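Local coordinates for protein terminal uridylyltransferase 1 (Trypanosoma brucei, PDB 5HZD) that catalyses the addition of uridines from UTP to the 3' ends of guide RNAs, ribosomal RNAs and some mRNAs during mitochondrial RNA editing, at residues R456-P468 with N474-V487. Numbering follows the deposited sequence.
With SO4 (sulfate ion), chain C.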
# COMPACT_ATOMS: atom_id res chain seq x y z
N ARG A 456 -0.47 22.57 -22.42
CA ARG A 456 -1.02 22.92 -21.11
C ARG A 456 -0.91 21.71 -20.19
O ARG A 456 -0.32 20.70 -20.55
CB ARG A 456 -2.48 23.36 -21.25
CG ARG A 456 -2.79 24.63 -20.49
CD ARG A 456 -4.23 25.08 -20.68
NE ARG A 456 -5.17 24.32 -19.86
CZ ARG A 456 -5.25 24.41 -18.53
NH1 ARG A 456 -4.44 25.21 -17.86
NH2 ARG A 456 -6.15 23.68 -17.87
N HIS A 457 -1.48 21.83 -18.99
CA HIS A 457 -1.65 20.66 -18.13
C HIS A 457 -3.10 20.54 -17.68
O HIS A 457 -3.40 20.73 -16.50
CB HIS A 457 -0.73 20.70 -16.92
CG HIS A 457 0.66 20.24 -17.20
ND1 HIS A 457 1.76 21.06 -17.10
CD2 HIS A 457 1.13 19.03 -17.60
CE1 HIS A 457 2.85 20.38 -17.42
NE2 HIS A 457 2.49 19.15 -17.73
N PRO A 458 -4.00 20.25 -18.62
CA PRO A 458 -5.41 20.15 -18.23
C PRO A 458 -5.66 18.89 -17.41
O PRO A 458 -4.83 17.97 -17.35
CB PRO A 458 -6.13 20.04 -19.59
CG PRO A 458 -5.10 20.44 -20.65
CD PRO A 458 -3.80 20.00 -20.06
N THR A 459 -6.81 18.85 -16.75
CA THR A 459 -7.27 17.58 -16.21
C THR A 459 -7.70 16.78 -17.43
O THR A 459 -8.54 17.22 -18.19
CB THR A 459 -8.48 17.83 -15.31
OG1 THR A 459 -8.05 18.60 -14.17
CG2 THR A 459 -9.06 16.52 -14.86
N ARG A 460 -7.10 15.60 -17.61
CA ARG A 460 -7.32 14.82 -18.83
C ARG A 460 -8.37 13.75 -18.54
O ARG A 460 -8.46 13.25 -17.40
CB ARG A 460 -6.04 14.11 -19.26
CG ARG A 460 -4.93 15.06 -19.70
CD ARG A 460 -5.35 15.83 -20.92
NE ARG A 460 -4.23 16.56 -21.52
CZ ARG A 460 -4.32 17.35 -22.57
NH1 ARG A 460 -5.49 17.56 -23.20
NH2 ARG A 460 -3.23 17.95 -23.00
N TYR A 461 -9.17 13.45 -19.56
CA TYR A 461 -10.21 12.42 -19.47
C TYR A 461 -10.07 11.46 -20.64
O TYR A 461 -11.06 10.98 -21.20
CB TYR A 461 -11.60 13.06 -19.49
CG TYR A 461 -11.90 13.96 -18.30
CD1 TYR A 461 -11.73 13.50 -17.00
CD2 TYR A 461 -12.37 15.26 -18.48
CE1 TYR A 461 -12.01 14.30 -15.91
CE2 TYR A 461 -12.64 16.08 -17.38
CZ TYR A 461 -12.47 15.58 -16.10
OH TYR A 461 -12.74 16.39 -15.01
N GLU A 462 -8.82 11.19 -21.03
CA GLU A 462 -8.55 10.22 -22.07
C GLU A 462 -8.74 8.81 -21.57
O GLU A 462 -9.49 8.02 -22.17
CB GLU A 462 -7.10 10.38 -22.53
CG GLU A 462 -6.78 9.70 -23.82
CD GLU A 462 -7.45 10.31 -25.05
OE1 GLU A 462 -7.60 11.56 -25.18
OE2 GLU A 462 -7.83 9.51 -25.92
N LEU A 463 -8.04 8.49 -20.49
CA LEU A 463 -8.24 7.22 -19.81
C LEU A 463 -8.85 7.54 -18.46
O LEU A 463 -8.25 8.27 -17.66
CB LEU A 463 -6.90 6.52 -19.58
CG LEU A 463 -5.99 6.32 -20.79
CD1 LEU A 463 -4.82 5.42 -20.37
CD2 LEU A 463 -6.77 5.69 -21.93
N CYS A 464 -10.05 7.01 -18.19
CA CYS A 464 -10.76 7.41 -16.98
C CYS A 464 -10.96 6.28 -15.99
O CYS A 464 -11.51 5.23 -16.35
CB CYS A 464 -12.13 7.97 -17.35
SG CYS A 464 -12.01 9.52 -18.27
N ILE A 465 -10.53 6.51 -14.75
CA ILE A 465 -10.75 5.56 -13.66
C ILE A 465 -11.30 6.40 -12.51
O ILE A 465 -10.64 7.36 -12.06
CB ILE A 465 -9.43 4.90 -13.23
CG1 ILE A 465 -8.84 4.11 -14.39
CG2 ILE A 465 -9.69 3.98 -12.06
CD1 ILE A 465 -7.50 3.44 -14.01
N GLU A 466 -12.51 6.10 -12.07
CA GLU A 466 -13.15 6.87 -11.01
C GLU A 466 -12.59 6.44 -9.64
O GLU A 466 -12.57 5.24 -9.32
CB GLU A 466 -14.67 6.68 -11.07
CG GLU A 466 -15.44 7.47 -9.97
CD GLU A 466 -16.97 7.50 -10.13
OE1 GLU A 466 -17.58 6.64 -10.81
OE2 GLU A 466 -17.58 8.43 -9.55
N ASP A 467 -12.13 7.40 -8.84
CA ASP A 467 -11.73 7.08 -7.46
C ASP A 467 -12.97 6.72 -6.64
O ASP A 467 -13.98 7.44 -6.66
CB ASP A 467 -11.02 8.27 -6.82
CG ASP A 467 -10.46 7.94 -5.46
OD1 ASP A 467 -11.24 7.88 -4.50
OD2 ASP A 467 -9.25 7.77 -5.35
N PRO A 468 -12.93 5.58 -5.93
CA PRO A 468 -14.13 5.12 -5.22
C PRO A 468 -14.68 6.11 -4.18
O PRO A 468 -15.90 6.21 -4.06
CB PRO A 468 -13.63 3.85 -4.52
CG PRO A 468 -12.63 3.30 -5.48
CD PRO A 468 -11.90 4.53 -5.99
N ASN A 474 -10.35 11.83 -11.33
CA ASN A 474 -9.90 10.85 -12.30
C ASN A 474 -8.50 10.39 -11.98
O ASN A 474 -7.56 11.20 -11.99
CB ASN A 474 -9.93 11.43 -13.74
CG ASN A 474 -9.52 10.41 -14.80
OD1 ASN A 474 -9.51 9.21 -14.52
ND2 ASN A 474 -9.16 10.88 -16.00
N LEU A 475 -8.33 9.10 -11.73
CA LEU A 475 -6.99 8.58 -11.47
C LEU A 475 -6.10 8.67 -12.71
O LEU A 475 -4.88 8.61 -12.62
CB LEU A 475 -7.02 7.16 -10.86
CG LEU A 475 -7.89 7.08 -9.60
CD1 LEU A 475 -7.88 5.66 -9.03
CD2 LEU A 475 -7.34 8.04 -8.54
N GLY A 476 -6.71 8.85 -13.88
CA GLY A 476 -5.94 9.11 -15.08
C GLY A 476 -5.82 10.57 -15.51
O GLY A 476 -5.55 10.86 -16.68
N ARG A 477 -6.04 11.50 -14.57
CA ARG A 477 -6.10 12.91 -14.88
C ARG A 477 -4.85 13.53 -15.48
O ARG A 477 -4.93 14.62 -16.06
CB ARG A 477 -6.51 13.72 -13.64
CG ARG A 477 -5.50 13.65 -12.51
CD ARG A 477 -6.07 14.16 -11.19
NE ARG A 477 -5.10 13.96 -10.09
CZ ARG A 477 -4.87 12.80 -9.49
NH1 ARG A 477 -5.53 11.69 -9.87
NH2 ARG A 477 -3.98 12.72 -8.50
N HIS A 478 -3.70 12.89 -15.33
CA HIS A 478 -2.49 13.45 -15.95
C HIS A 478 -2.11 12.76 -17.25
O HIS A 478 -1.07 13.08 -17.84
CB HIS A 478 -1.28 13.39 -15.00
CG HIS A 478 -1.52 14.01 -13.66
ND1 HIS A 478 -1.79 15.35 -13.49
CD2 HIS A 478 -1.53 13.46 -12.42
CE1 HIS A 478 -1.96 15.60 -12.20
NE2 HIS A 478 -1.81 14.47 -11.53
N ILE A 479 -2.96 11.83 -17.71
CA ILE A 479 -2.66 11.07 -18.91
C ILE A 479 -3.29 11.66 -20.15
O ILE A 479 -4.47 11.43 -20.43
CB ILE A 479 -3.06 9.58 -18.74
CG1 ILE A 479 -2.36 9.02 -17.50
CG2 ILE A 479 -2.73 8.80 -20.01
CD1 ILE A 479 -2.74 7.57 -17.17
N GLY A 480 -2.51 12.45 -20.89
CA GLY A 480 -2.96 12.99 -22.16
C GLY A 480 -2.82 11.98 -23.29
O GLY A 480 -2.46 10.83 -23.05
N VAL A 481 -3.07 12.39 -24.52
CA VAL A 481 -3.20 11.42 -25.61
C VAL A 481 -1.93 10.60 -25.88
O VAL A 481 -2.03 9.36 -26.00
CB VAL A 481 -3.74 12.06 -26.91
CG1 VAL A 481 -2.77 13.09 -27.50
CG2 VAL A 481 -4.09 10.96 -27.94
N THR A 482 -0.77 11.23 -25.98
CA THR A 482 0.44 10.44 -26.23
C THR A 482 0.74 9.53 -25.05
O THR A 482 1.09 8.36 -25.24
CB THR A 482 1.68 11.30 -26.64
OG1 THR A 482 2.02 12.21 -25.58
CG2 THR A 482 1.36 12.06 -27.88
N LYS A 483 0.56 10.02 -23.82
CA LYS A 483 0.79 9.15 -22.68
C LYS A 483 -0.19 7.97 -22.74
O LYS A 483 0.16 6.84 -22.39
CB LYS A 483 0.65 9.91 -21.36
CG LYS A 483 1.83 10.82 -21.03
CD LYS A 483 1.86 11.20 -19.55
CE LYS A 483 3.02 12.14 -19.27
NZ LYS A 483 3.06 12.53 -17.83
N SER A 484 -1.42 8.22 -23.19
CA SER A 484 -2.45 7.16 -23.18
C SER A 484 -2.07 6.07 -24.17
O SER A 484 -2.34 4.89 -23.93
CB SER A 484 -3.86 7.70 -23.50
OG SER A 484 -4.02 8.00 -24.89
N LEU A 485 -1.41 6.45 -25.25
CA LEU A 485 -1.05 5.47 -26.27
C LEU A 485 0.17 4.66 -25.79
O LEU A 485 0.33 3.50 -26.18
CB LEU A 485 -0.81 6.14 -27.62
CG LEU A 485 -2.12 6.73 -28.18
CD1 LEU A 485 -1.91 7.29 -29.58
CD2 LEU A 485 -3.27 5.69 -28.16
N ARG A 486 1.01 5.27 -24.95
CA ARG A 486 2.05 4.50 -24.25
C ARG A 486 1.42 3.43 -23.36
O ARG A 486 1.90 2.29 -23.30
CB ARG A 486 3.00 5.42 -23.46
CG ARG A 486 3.85 6.29 -24.38
CD ARG A 486 4.67 7.35 -23.62
NE ARG A 486 5.61 6.71 -22.70
CZ ARG A 486 6.83 6.31 -23.06
NH1 ARG A 486 7.23 6.48 -24.31
NH2 ARG A 486 7.64 5.73 -22.17
N VAL A 487 0.34 3.77 -22.67
CA VAL A 487 -0.37 2.80 -21.85
C VAL A 487 -0.99 1.70 -22.71
O VAL A 487 -0.82 0.51 -22.44
CB VAL A 487 -1.47 3.47 -21.00
CG1 VAL A 487 -2.27 2.40 -20.24
CG2 VAL A 487 -0.82 4.44 -20.00
S SO4 C . -2.88 16.43 -8.39
O1 SO4 C . -3.48 16.33 -7.07
O2 SO4 C . -2.07 17.65 -8.47
O3 SO4 C . -3.94 16.49 -9.40
O4 SO4 C . -2.03 15.26 -8.62
O HOH W 1 -6.19 7.26 -26.12
O HOH W 2 -6.64 10.62 -19.19
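Asn474 lays its side-chain amide against the backbone of Arg460 to Ile465. Its CB lies near CE1 of Tyr461, and the ring and amide planes are 23° apart. CG stands anti to the backbone N (chi1 -178°), which carries the amide in beside Cys464 CA. At the tip, OD1 accepts from Ile465 N at 2.9 Å, a donor tilted a little from the amide plane. Gly476 N, also 2.9 Å from OD1, sits above the opposite face. ND2 gives both its hydrogens. One goes to Arg460 O at 2.8 Å. The other goes to Leu463 O, 3.2 Å from ND2. Both carbonyl oxygens lie in the amide plane. Four bonds therefore fix the rotation of this buried group.

The backbones add Leu475 N to Ile465 O and Arg460 N to Arg477 O. Gly476 fits close to Leu463 O, which approaches its CA to 3.6 Å. A water accepts from Leu463 N and lies close to Gly476 O and Ile479 O. Farther along, Leu463 turns its tip to Val487, CD1 to CB 3.9 Å, and its CG rests on Ser484 CB. A second water joins Glu462 OE2 to Ser484 OG; the same carboxylate oxygen bonds His19 of the zinc-finger helix.

On the outer side, Arg477 NE donates to sulfate O3 at 2.9 Å, and His478 NE2 to O4. The sulfate probably came from the crystallisation liquor. Near the other end, Ile465 packs on helix 336-349, and Asp467 lies close to the UTP-binding Tyr337.

The OD1 to Gly476 N bond makes Asn474 the head of an Asx turn. The bonds of Asn474 and of Leu475 N draw together the two ends of the nucleotide recognition motif, inferred for residues 465-474, the loop that precedes helix 481-497, as in Cid1-type nucleotidyltransferases.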